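Local structure of putative Zn-dependent Alcohol Dehydrogenase (Rhodobacter sphaeroides, 3IV6) at residues Phe39-Ile52 against Gly109-Asn121. The protein binds S-adenosylmethionine in a Rossmann-like alpha/beta domain and, despite its alcohol dehydrogenase name, is probably a methyltransferase-like protein. Numbering follows the deposited sequence.
With SAM (S-adenosylmethionine), chain E.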
ATOM      1  N   PHE A  39       7.918  -7.176 -10.324  1.00 23.89           N
ATOM      2  CA  PHE A  39       7.842  -7.368  -8.875  1.00 22.70           C
ATOM      3  C   PHE A  39       8.488  -8.699  -8.493  1.00 24.29           C
ATOM      4  O   PHE A  39       8.881  -8.915  -7.353  1.00 24.65           O
ATOM      5  CB  PHE A  39       6.357  -7.359  -8.409  1.00 20.51           C
ATOM      6  CG  PHE A  39       5.911  -6.043  -7.811  1.00 23.09           C
ATOM      7  CD1 PHE A  39       5.070  -5.201  -8.508  1.00 19.23           C
ATOM      8  CD2 PHE A  39       6.377  -5.635  -6.561  1.00 21.88           C
ATOM      9  CE1 PHE A  39       4.682  -3.993  -7.967  1.00 25.32           C
ATOM     10  CE2 PHE A  39       5.993  -4.420  -6.011  1.00 24.39           C
ATOM     11  CZ  PHE A  39       5.143  -3.589  -6.719  1.00 25.48           C
ATOM     12  N   LEU A  40       8.607  -9.582  -9.470  1.00 25.16           N
ATOM     13  CA  LEU A  40       8.901 -10.969  -9.200  1.00 28.75           C
ATOM     14  C   LEU A  40      10.214 -11.435  -9.800  1.00 25.68           C
ATOM     15  O   LEU A  40      10.556 -12.597  -9.690  1.00 27.11           O
ATOM     16  CB  LEU A  40       7.754 -11.852  -9.726  1.00 29.07           C
ATOM     17  CG  LEU A  40       6.433 -11.820  -8.963  1.00 22.83           C
ATOM     18  CD1 LEU A  40       5.417 -12.721  -9.663  1.00 25.11           C
ATOM     19  CD2 LEU A  40       6.663 -12.258  -7.565  1.00 20.73           C
ATOM     20  N   GLU A  41      10.933 -10.536 -10.442  1.00 23.98           N
ATOM     21  CA  GLU A  41      12.168 -10.920 -11.097  1.00 26.29           C
ATOM     22  C   GLU A  41      13.204 -11.474 -10.146  1.00 27.80           C
ATOM     23  O   GLU A  41      13.423 -10.920  -9.092  1.00 29.99           O
ATOM     24  CB  GLU A  41      12.774  -9.738 -11.821  1.00 28.92           C
ATOM     25  CG  GLU A  41      11.936  -9.216 -12.944  1.00 33.91           C
ATOM     26  CD  GLU A  41      12.545  -7.985 -13.562  1.00 35.31           C
ATOM     27  OE1 GLU A  41      13.598  -7.515 -13.065  1.00 35.39           O
ATOM     28  OE2 GLU A  41      11.967  -7.486 -14.544  1.00 36.80           O
ATOM     29  N   ASN A  42      13.864 -12.553 -10.555  1.00 28.08           N
ATOM     30  CA  ASN A  42      14.925 -13.143  -9.757  1.00 30.55           C
ATOM     31  C   ASN A  42      14.370 -13.816  -8.533  1.00 32.56           C
ATOM     32  O   ASN A  42      15.141 -14.236  -7.675  1.00 33.57           O
ATOM     33  CB  ASN A  42      15.940 -12.103  -9.307  1.00 31.63           C
ATOM     34  CG  ASN A  42      16.643 -11.446 -10.456  1.00 34.79           C
ATOM     35  OD1 ASN A  42      16.474 -11.845 -11.611  1.00 31.36           O
ATOM     36  ND2 ASN A  42      17.431 -10.414 -10.155  1.00 36.25           N
ATOM     37  N   ILE A  43      13.040 -13.876  -8.431  1.00 27.76           N
ATOM     38  CA  ILE A  43      12.394 -14.704  -7.421  1.00 27.86           C
ATOM     39  C   ILE A  43      12.094 -16.080  -8.021  1.00 31.07           C
ATOM     40  O   ILE A  43      11.507 -16.196  -9.107  1.00 29.64           O
ATOM     41  CB  ILE A  43      11.121 -14.094  -6.882  1.00 29.09           C
ATOM     42  CG1 ILE A  43      11.407 -12.720  -6.287  1.00 30.17           C
ATOM     43  CG2 ILE A  43      10.481 -15.040  -5.864  1.00 25.93           C
ATOM     44  CD1 ILE A  43      10.165 -12.042  -5.786  1.00 28.27           C
ATOM     45  N   VAL A  44      12.523 -17.129  -7.315  1.00 32.57           N
ATOM     46  CA  VAL A  44      12.621 -18.466  -7.926  1.00 35.90           C
ATOM     47  C   VAL A  44      11.801 -19.463  -7.132  1.00 30.64           C
ATOM     48  O   VAL A  44      11.452 -19.178  -6.002  1.00 30.72           O
ATOM     49  CB  VAL A  44      14.113 -18.930  -8.079  1.00 31.34           C
ATOM     50  CG1 VAL A  44      14.913 -17.851  -8.761  1.00 24.75           C
ATOM     51  CG2 VAL A  44      14.744 -19.233  -6.728  1.00 29.86           C
ATOM     52  N   PRO A  45      11.464 -20.618  -7.725  1.00 31.97           N
ATOM     53  CA  PRO A  45      10.630 -21.534  -6.925  1.00 30.30           C
ATOM     54  C   PRO A  45      11.288 -21.904  -5.591  1.00 28.14           C
ATOM     55  O   PRO A  45      12.463 -22.140  -5.498  1.00 26.20           O
ATOM     56  CB  PRO A  45      10.452 -22.766  -7.842  1.00 31.51           C
ATOM     57  CG  PRO A  45      10.753 -22.255  -9.241  1.00 25.54           C
ATOM     58  CD  PRO A  45      11.782 -21.159  -9.060  1.00 24.17           C
ATOM     59  N   GLY A  46      10.521 -21.899  -4.521  1.00 36.24           N
ATOM     60  CA  GLY A  46      11.102 -22.220  -3.238  1.00 34.54           C
ATOM     61  C   GLY A  46      11.362 -21.018  -2.383  1.00 32.96           C
ATOM     62  O   GLY A  46      11.537 -21.160  -1.179  1.00 40.98           O
ATOM     63  N   SER A  47      11.384 -19.842  -3.005  1.00 32.32           N
ATOM     64  CA  SER A  47      11.633 -18.591  -2.295  1.00 37.81           C
ATOM     65  C   SER A  47      10.489 -18.331  -1.333  1.00 33.15           C
ATOM     66  O   SER A  47       9.343 -18.668  -1.655  1.00 28.93           O
ATOM     67  CB  SER A  47      11.748 -17.427  -3.281  1.00 35.43           C
ATOM     68  OG  SER A  47      12.851 -17.595  -4.145  1.00 41.05           O
ATOM     69  N   THR A  48      10.793 -17.778  -0.155  1.00 27.37           N
ATOM     70  CA  THR A  48       9.725 -17.259   0.716  1.00 28.33           C
ATOM     71  C   THR A  48       9.404 -15.785   0.461  1.00 28.08           C
ATOM     72  O   THR A  48      10.278 -14.908   0.599  1.00 26.36           O
ATOM     73  CB  THR A  48       9.977 -17.481   2.209  1.00 30.32           C
ATOM     74  OG1 THR A  48      11.258 -16.951   2.579  1.00 32.28           O
ATOM     75  CG2 THR A  48       9.914 -18.947   2.513  1.00 38.20           C
ATOM     76  N   VAL A  49       8.138 -15.535   0.114  1.00 24.00           N
ATOM     77  CA  VAL A  49       7.672 -14.216  -0.288  1.00 23.65           C
ATOM     78  C   VAL A  49       6.513 -13.774   0.586  1.00 21.28           C
ATOM     79  O   VAL A  49       5.553 -14.502   0.754  1.00 19.94           O
ATOM     80  CB  VAL A  49       7.169 -14.232  -1.761  1.00 24.43           C
ATOM     81  CG1 VAL A  49       6.604 -12.880  -2.147  1.00 12.86           C
ATOM     82  CG2 VAL A  49       8.261 -14.709  -2.713  1.00 23.07           C
ATOM     83  N   ALA A  50       6.582 -12.562   1.112  1.00 22.80           N
ATOM     84  CA  ALA A  50       5.445 -11.973   1.826  1.00 17.34           C
ATOM     85  C   ALA A  50       4.878 -10.861   0.981  1.00 22.06           C
ATOM     86  O   ALA A  50       5.604  -9.931   0.628  1.00 22.30           O
ATOM     87  CB  ALA A  50       5.899 -11.410   3.124  1.00 14.73           C
ATOM     88  N   VAL A  51       3.593 -10.950   0.656  1.00 23.21           N
ATOM     89  CA  VAL A  51       2.867  -9.820   0.087  1.00 20.09           C
ATOM     90  C   VAL A  51       2.045  -9.100   1.151  1.00 21.01           C
ATOM     91  O   VAL A  51       1.153  -9.687   1.763  1.00 21.74           O
ATOM     92  CB  VAL A  51       1.933 -10.266  -1.055  1.00 18.76           C
ATOM     93  CG1 VAL A  51       1.295  -9.057  -1.720  1.00 16.98           C
ATOM     94  CG2 VAL A  51       2.698 -11.100  -2.069  1.00 15.15           C
ATOM     95  N   ILE A  52       2.353  -7.825   1.367  1.00 21.38           N
ATOM     96  CA  ILE A  52       1.493  -6.952   2.156  1.00 19.32           C
ATOM     97  C   ILE A  52       0.400  -6.330   1.293  1.00 23.14           C
ATOM     98  O   ILE A  52       0.686  -5.633   0.319  1.00 23.43           O
ATOM     99  CB  ILE A  52       2.299  -5.830   2.836  1.00 19.01           C
ATOM    100  CG1 ILE A  52       3.628  -6.373   3.364  1.00 18.91           C
ATOM    101  CG2 ILE A  52       1.491  -5.201   3.961  1.00 21.56           C
ATOM    102  CD1 ILE A  52       3.479  -7.561   4.289  1.00 23.02           C
ATOM    103  N   GLY A 109      12.959 -11.787  10.027  1.00 31.88           N
ATOM    104  CA  GLY A 109      13.866 -12.440   9.097  1.00 29.75           C
ATOM    105  C   GLY A 109      13.368 -13.743   8.481  1.00 34.21           C
ATOM    106  O   GLY A 109      14.144 -14.604   8.033  1.00 37.02           O
ATOM    107  N   HIS A 110      12.059 -13.881   8.416  1.00 28.89           N
ATOM    108  CA  HIS A 110      11.461 -15.119   7.966  1.00 31.98           C
ATOM    109  C   HIS A 110      11.229 -15.173   6.455  1.00 32.37           C
ATOM    110  O   HIS A 110      10.986 -16.238   5.901  1.00 38.05           O
ATOM    111  CB  HIS A 110      10.137 -15.313   8.698  1.00 36.19           C
ATOM    112  CG  HIS A 110       9.697 -16.731   8.762  1.00 46.97           C
ATOM    113  ND1 HIS A 110       8.813 -17.275   7.854  1.00 49.86           N
ATOM    114  CD2 HIS A 110      10.033 -17.728   9.611  1.00 54.74           C
ATOM    115  CE1 HIS A 110       8.613 -18.544   8.151  1.00 52.83           C
ATOM    116  NE2 HIS A 110       9.340 -18.846   9.210  1.00 63.68           N
ATOM    117  N   PHE A 111      11.286 -14.031   5.779  1.00 32.16           N
ATOM    118  CA  PHE A 111      11.012 -14.005   4.334  1.00 33.09           C
ATOM    119  C   PHE A 111      12.211 -13.579   3.485  1.00 26.01           C
ATOM    120  O   PHE A 111      12.974 -12.718   3.908  1.00 24.17           O
ATOM    121  CB  PHE A 111       9.795 -13.120   4.058  1.00 28.29           C
ATOM    122  CG  PHE A 111       8.557 -13.609   4.724  1.00 27.29           C
ATOM    123  CD1 PHE A 111       7.775 -14.585   4.126  1.00 30.18           C
ATOM    124  CD2 PHE A 111       8.192 -13.137   5.953  1.00 24.49           C
ATOM    125  CE1 PHE A 111       6.636 -15.074   4.749  1.00 27.15           C
ATOM    126  CE2 PHE A 111       7.057 -13.626   6.573  1.00 34.15           C
ATOM    127  CZ  PHE A 111       6.281 -14.613   5.963  1.00 26.88           C
ATOM    128  N   ASP A 112      12.381 -14.182   2.305  1.00 21.71           N
ATOM    129  CA  ASP A 112      13.412 -13.703   1.372  1.00 29.86           C
ATOM    130  C   ASP A 112      13.014 -12.362   0.715  1.00 30.37           C
ATOM    131  O   ASP A 112      13.869 -11.489   0.469  1.00 27.06           O
ATOM    132  CB  ASP A 112      13.678 -14.718   0.259  1.00 32.51           C
ATOM    133  CG  ASP A 112      14.286 -16.010   0.765  1.00 40.43           C
ATOM    134  OD1 ASP A 112      13.894 -17.080   0.247  1.00 36.26           O
ATOM    135  OD2 ASP A 112      15.155 -15.952   1.673  1.00 47.79           O
ATOM    136  N   PHE A 113      11.714 -12.225   0.427  1.00 25.27           N
ATOM    137  CA  PHE A 113      11.164 -11.043  -0.227  1.00 26.35           C
ATOM    138  C   PHE A 113       9.890 -10.530   0.417  1.00 24.40           C
ATOM    139  O   PHE A 113       9.011 -11.304   0.796  1.00 22.43           O
ATOM    140  CB  PHE A 113      10.891 -11.319  -1.701  1.00 25.10           C
ATOM    141  CG  PHE A 113      12.117 -11.639  -2.490  1.00 29.42           C
ATOM    142  CD1 PHE A 113      12.879 -10.625  -3.039  1.00 33.85           C
ATOM    143  CD2 PHE A 113      12.512 -12.956  -2.682  1.00 30.86           C
ATOM    144  CE1 PHE A 113      14.013 -10.920  -3.773  1.00 37.62           C
ATOM    145  CE2 PHE A 113      13.633 -13.258  -3.399  1.00 32.43           C
ATOM    146  CZ  PHE A 113      14.389 -12.244  -3.952  1.00 38.77           C
ATOM    147  N   VAL A 114       9.802  -9.208   0.547  1.00 22.61           N
ATOM    148  CA  VAL A 114       8.538  -8.584   0.918  1.00 19.25           C
ATOM    149  C   VAL A 114       8.146  -7.669  -0.223  1.00 18.56           C
ATOM    150  O   VAL A 114       8.894  -6.758  -0.601  1.00 22.84           O
ATOM    151  CB  VAL A 114       8.647  -7.785   2.230  1.00 22.33           C
ATOM    152  CG1 VAL A 114       7.538  -6.699   2.320  1.00 19.08           C
ATOM    153  CG2 VAL A 114       8.598  -8.712   3.437  1.00 18.51           C
ATOM    154  N   LEU A 115       6.990  -7.944  -0.804  1.00 16.66           N
ATOM    155  CA  LEU A 115       6.443  -7.118  -1.885  1.00 18.34           C
ATOM    156  C   LEU A 115       5.191  -6.311  -1.451  1.00 17.35           C
ATOM    157  O   LEU A 115       4.356  -6.789  -0.674  1.00 14.34           O
ATOM    158  CB  LEU A 115       6.107  -7.990  -3.098  1.00 13.11           C
ATOM    159  CG  LEU A 115       7.028  -9.176  -3.359  1.00 14.76           C
ATOM    160  CD1 LEU A 115       6.459 -10.040  -4.452  1.00 13.07           C
ATOM    161  CD2 LEU A 115       8.450  -8.756  -3.663  1.00 15.59           C
ATOM    162  N   ASN A 116       5.081  -5.074  -1.929  1.00 19.59           N
ATOM    163  CA  ASN A 116       3.786  -4.389  -1.924  1.00 19.54           C
ATOM    164  C   ASN A 116       3.671  -3.319  -2.998  1.00 21.50           C
ATOM    165  O   ASN A 116       4.673  -2.664  -3.343  1.00 24.59           O
ATOM    166  CB  ASN A 116       3.447  -3.827  -0.537  1.00 22.52           C
ATOM    167  CG  ASN A 116       4.575  -2.983   0.061  1.00 23.17           C
ATOM    168  OD1 ASN A 116       5.399  -3.484   0.823  1.00 19.21           O
ATOM    169  ND2 ASN A 116       4.577  -1.693  -0.247  1.00 20.94           N
ATOM    170  N   ASP A 117       2.464  -3.174  -3.544  1.00 20.91           N
ATOM    171  CA  ASP A 117       2.206  -2.205  -4.603  1.00 24.72           C
ATOM    172  C   ASP A 117       1.389  -1.011  -4.130  1.00 25.50           C
ATOM    173  O   ASP A 117       0.181  -1.131  -3.946  1.00 28.45           O
ATOM    174  CB  ASP A 117       1.475  -2.855  -5.775  1.00 26.08           C
ATOM    175  CG  ASP A 117       1.230  -1.873  -6.933  1.00 32.06           C
ATOM    176  OD1 ASP A 117       2.103  -1.015  -7.219  1.00 28.97           O
ATOM    177  OD2 ASP A 117       0.170  -1.978  -7.579  1.00 32.48           O
ATOM    178  N   ARG A 118       2.047   0.132  -3.960  1.00 20.71           N
ATOM    179  CA  ARG A 118       1.374   1.394  -3.655  1.00 18.24           C
ATOM    180  C   ARG A 118       0.669   1.395  -2.289  1.00 24.78           C
ATOM    181  O   ARG A 118      -0.321   2.110  -2.057  1.00 31.57           O
ATOM    182  CB  ARG A 118       0.443   1.777  -4.794  1.00 14.35           C
ATOM    183  CG  ARG A 118       1.182   2.391  -5.973  1.00 22.54           C
ATOM    184  CD  ARG A 118       0.289   2.588  -7.205  1.00 22.64           C
ATOM    185  NE  ARG A 118       0.040   1.386  -7.995  1.00 24.42           N
ATOM    186  CZ  ARG A 118      -0.797   1.352  -9.042  1.00 31.43           C
ATOM    187  NH1 ARG A 118      -1.437   2.455  -9.379  1.00 28.93           N
ATOM    188  NH2 ARG A 118      -1.014   0.232  -9.752  1.00 31.02           N
ATOM    189  N   LEU A 119       1.223   0.618  -1.370  1.00 22.66           N
ATOM    190  CA  LEU A 119       0.697   0.495  -0.020  1.00 17.84           C
ATOM    191  C   LEU A 119       1.134   1.695   0.811  1.00 22.18           C
ATOM    192  O   LEU A 119       0.460   2.123   1.721  1.00 26.72           O
ATOM    193  CB  LEU A 119       1.265  -0.769   0.594  1.00 16.38           C
ATOM    194  CG  LEU A 119       1.117  -0.895   2.091  1.00 17.24           C
ATOM    195  CD1 LEU A 119      -0.367  -0.945   2.445  1.00 15.67           C
ATOM    196  CD2 LEU A 119       1.872  -2.114   2.590  1.00 17.19           C
ATOM    197  N   ILE A 120       2.284   2.245   0.470  1.00 22.75           N
ATOM    198  CA  ILE A 120       2.862   3.354   1.197  1.00 20.75           C
ATOM    199  C   ILE A 120       2.004   4.594   0.979  1.00 20.68           C
ATOM    200  O   ILE A 120       2.017   5.520   1.779  1.00 21.21           O
ATOM    201  CB  ILE A 120       4.353   3.567   0.775  1.00 19.70           C
ATOM    202  CG1 ILE A 120       5.274   2.574   1.492  1.00 14.22           C
ATOM    203  CG2 ILE A 120       4.857   4.988   1.107  1.00 22.71           C
ATOM    204  CD1 ILE A 120       6.491   2.278   0.682  1.00 20.31           C
ATOM    205  N   ASN A 121       1.239   4.592  -0.107  1.00 20.38           N
ATOM    206  CA  ASN A 121       0.407   5.728  -0.446  1.00 22.15           C
ATOM    207  C   ASN A 121      -0.802   5.761   0.523  1.00 28.95           C
ATOM    208  O   ASN A 121      -1.485   6.781   0.662  1.00 26.62           O
ATOM    209  CB  ASN A 121      -0.045   5.601  -1.899  1.00 26.41           C
ATOM    210  CG  ASN A 121       1.049   5.976  -2.902  1.00 30.23           C
ATOM    211  OD1 ASN A 121       1.614   5.115  -3.595  1.00 26.10           O
ATOM    212  ND2 ASN A 121       1.336   7.268  -2.996  1.00 26.56           N
TER
HETATM  213  N   SAM E 301      -4.600  -1.994  -3.303  1.00 42.04           N
HETATM  214  CA  SAM E 301      -3.657  -1.483  -4.282  1.00 38.72           C
HETATM  215  C   SAM E 301      -3.034  -2.609  -5.080  1.00 30.22           C
HETATM  216  O   SAM E 301      -3.294  -3.805  -4.890  1.00 27.19           O
HETATM  217  OXT SAM E 301      -2.267  -2.271  -5.953  1.00 31.74           O
HETATM  218  CB  SAM E 301      -2.614  -0.581  -3.632  1.00 37.81           C
HETATM  219  CG  SAM E 301      -2.904  -0.170  -2.182  1.00 38.73           C
HETATM  220  SD  SAM E 301      -2.482  -1.373  -0.881  1.00 56.25           S
HETATM  221  CE  SAM E 301      -1.975  -2.847  -1.812  1.00 34.75           C
HETATM  222  C5' SAM E 301      -4.099  -1.748  -0.116  1.00 32.16           C
HETATM  223  C4' SAM E 301      -4.270  -3.087   0.594  1.00 32.85           C
HETATM  224  O4' SAM E 301      -3.412  -3.144   1.720  1.00 31.89           O
HETATM  225  C3' SAM E 301      -5.670  -3.287   1.147  1.00 36.31           C
HETATM  226  O3' SAM E 301      -5.969  -4.656   1.002  1.00 34.93           O
HETATM  227  C2' SAM E 301      -5.546  -3.000   2.629  1.00 34.20           C
HETATM  228  O2' SAM E 301      -6.405  -3.817   3.396  1.00 33.84           O
HETATM  229  C1' SAM E 301      -4.100  -3.349   2.931  1.00 27.21           C
HETATM  230  N9  SAM E 301      -3.535  -2.469   3.963  1.00 21.57           N
HETATM  231  C8  SAM E 301      -3.632  -1.102   4.006  1.00 23.23           C
HETATM  232  N7  SAM E 301      -3.003  -0.655   5.126  1.00 23.35           N
HETATM  233  C5  SAM E 301      -2.495  -1.716   5.813  1.00 24.76           C
HETATM  234  C6  SAM E 301      -1.765  -1.817   7.012  1.00 25.11           C
HETATM  235  N6  SAM E 301      -1.431  -0.752   7.746  1.00 21.75           N
HETATM  236  N1  SAM E 301      -1.407  -3.066   7.453  1.00 24.76           N
HETATM  237  C2  SAM E 301      -1.785  -4.185   6.721  1.00 27.24           C
HETATM  238  N3  SAM E 301      -2.484  -4.099   5.541  1.00 21.07           N
HETATM  239  C4  SAM E 301      -2.839  -2.873   5.089  1.00 22.55           C
HETATM  240  O   HOH W   1      14.116 -19.942   0.014  1.00 47.29           O
HETATM  241  O   HOH W   2      13.146 -17.610   4.420  1.00 33.20           O
HETATM  242  O   HOH W   3       0.476  -5.084  -2.213  1.00 29.39           O
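Leu115 and Val49 pack together on one face of two neighbouring parallel strands, 48-52 and 113-117, whose local axes lie 26° apart, a worked example of how a sheet centre is built. Backbone hydrogen bonds join them: Phe113 N to Thr48 O, Ala50 N to Phe113 O, Leu115 N to Ala50 O and Ile52 N to Leu115 O. The preceding 39-43 segment lies across this face, so that Phe39, Leu40, Ile43, Val49 and Leu115 form the buried, closely packed part: Leu115 CD1 meets Val49 CG1 at 3.7 Å and Leu40 CD2 at 3.8 Å. Ile43 lays its CG1 over the centre of the Phe113 ring, 3.7 Å from the centroid, a CH-pi contact; CG of Phe113 stands beside its own backbone N (chi1 -63°), which places a ring face against Ile43 CG1. With an alanine in place of Phe113, Ile43 would probably lose the ring face it packs on and be free to shift. On the other face of the sheet, Ala50 CB sits over the Phe111 ring and touches Val114 CG2.

The contact loosens at the partly exposed edge where the strands begin. Here polar groups and water replace hydrocarbon: Asp112 takes Thr48 N on OD1 at 3.2 Å, from above its carboxylate plane, and gives its own N to Thr48 OG1. One water links Asp112 OD1 to Gly46 O, another Thr48 OG1 to His110 O. At the C-terminal end Leu119 CD2 packs on Ile52 CG2 while its CD1 reaches SAM C8 at 3.6 Å. Strands 48-52 and 113-117 are thus the adjacent strands 1 and 4, with SAM at their C-terminal ends, of a 3-2-1-4-5-7-6 sheet whose strand 251-258 runs antiparallel to its neighbours, the class I methyltransferase fold, consistent with methyl-transfer activity.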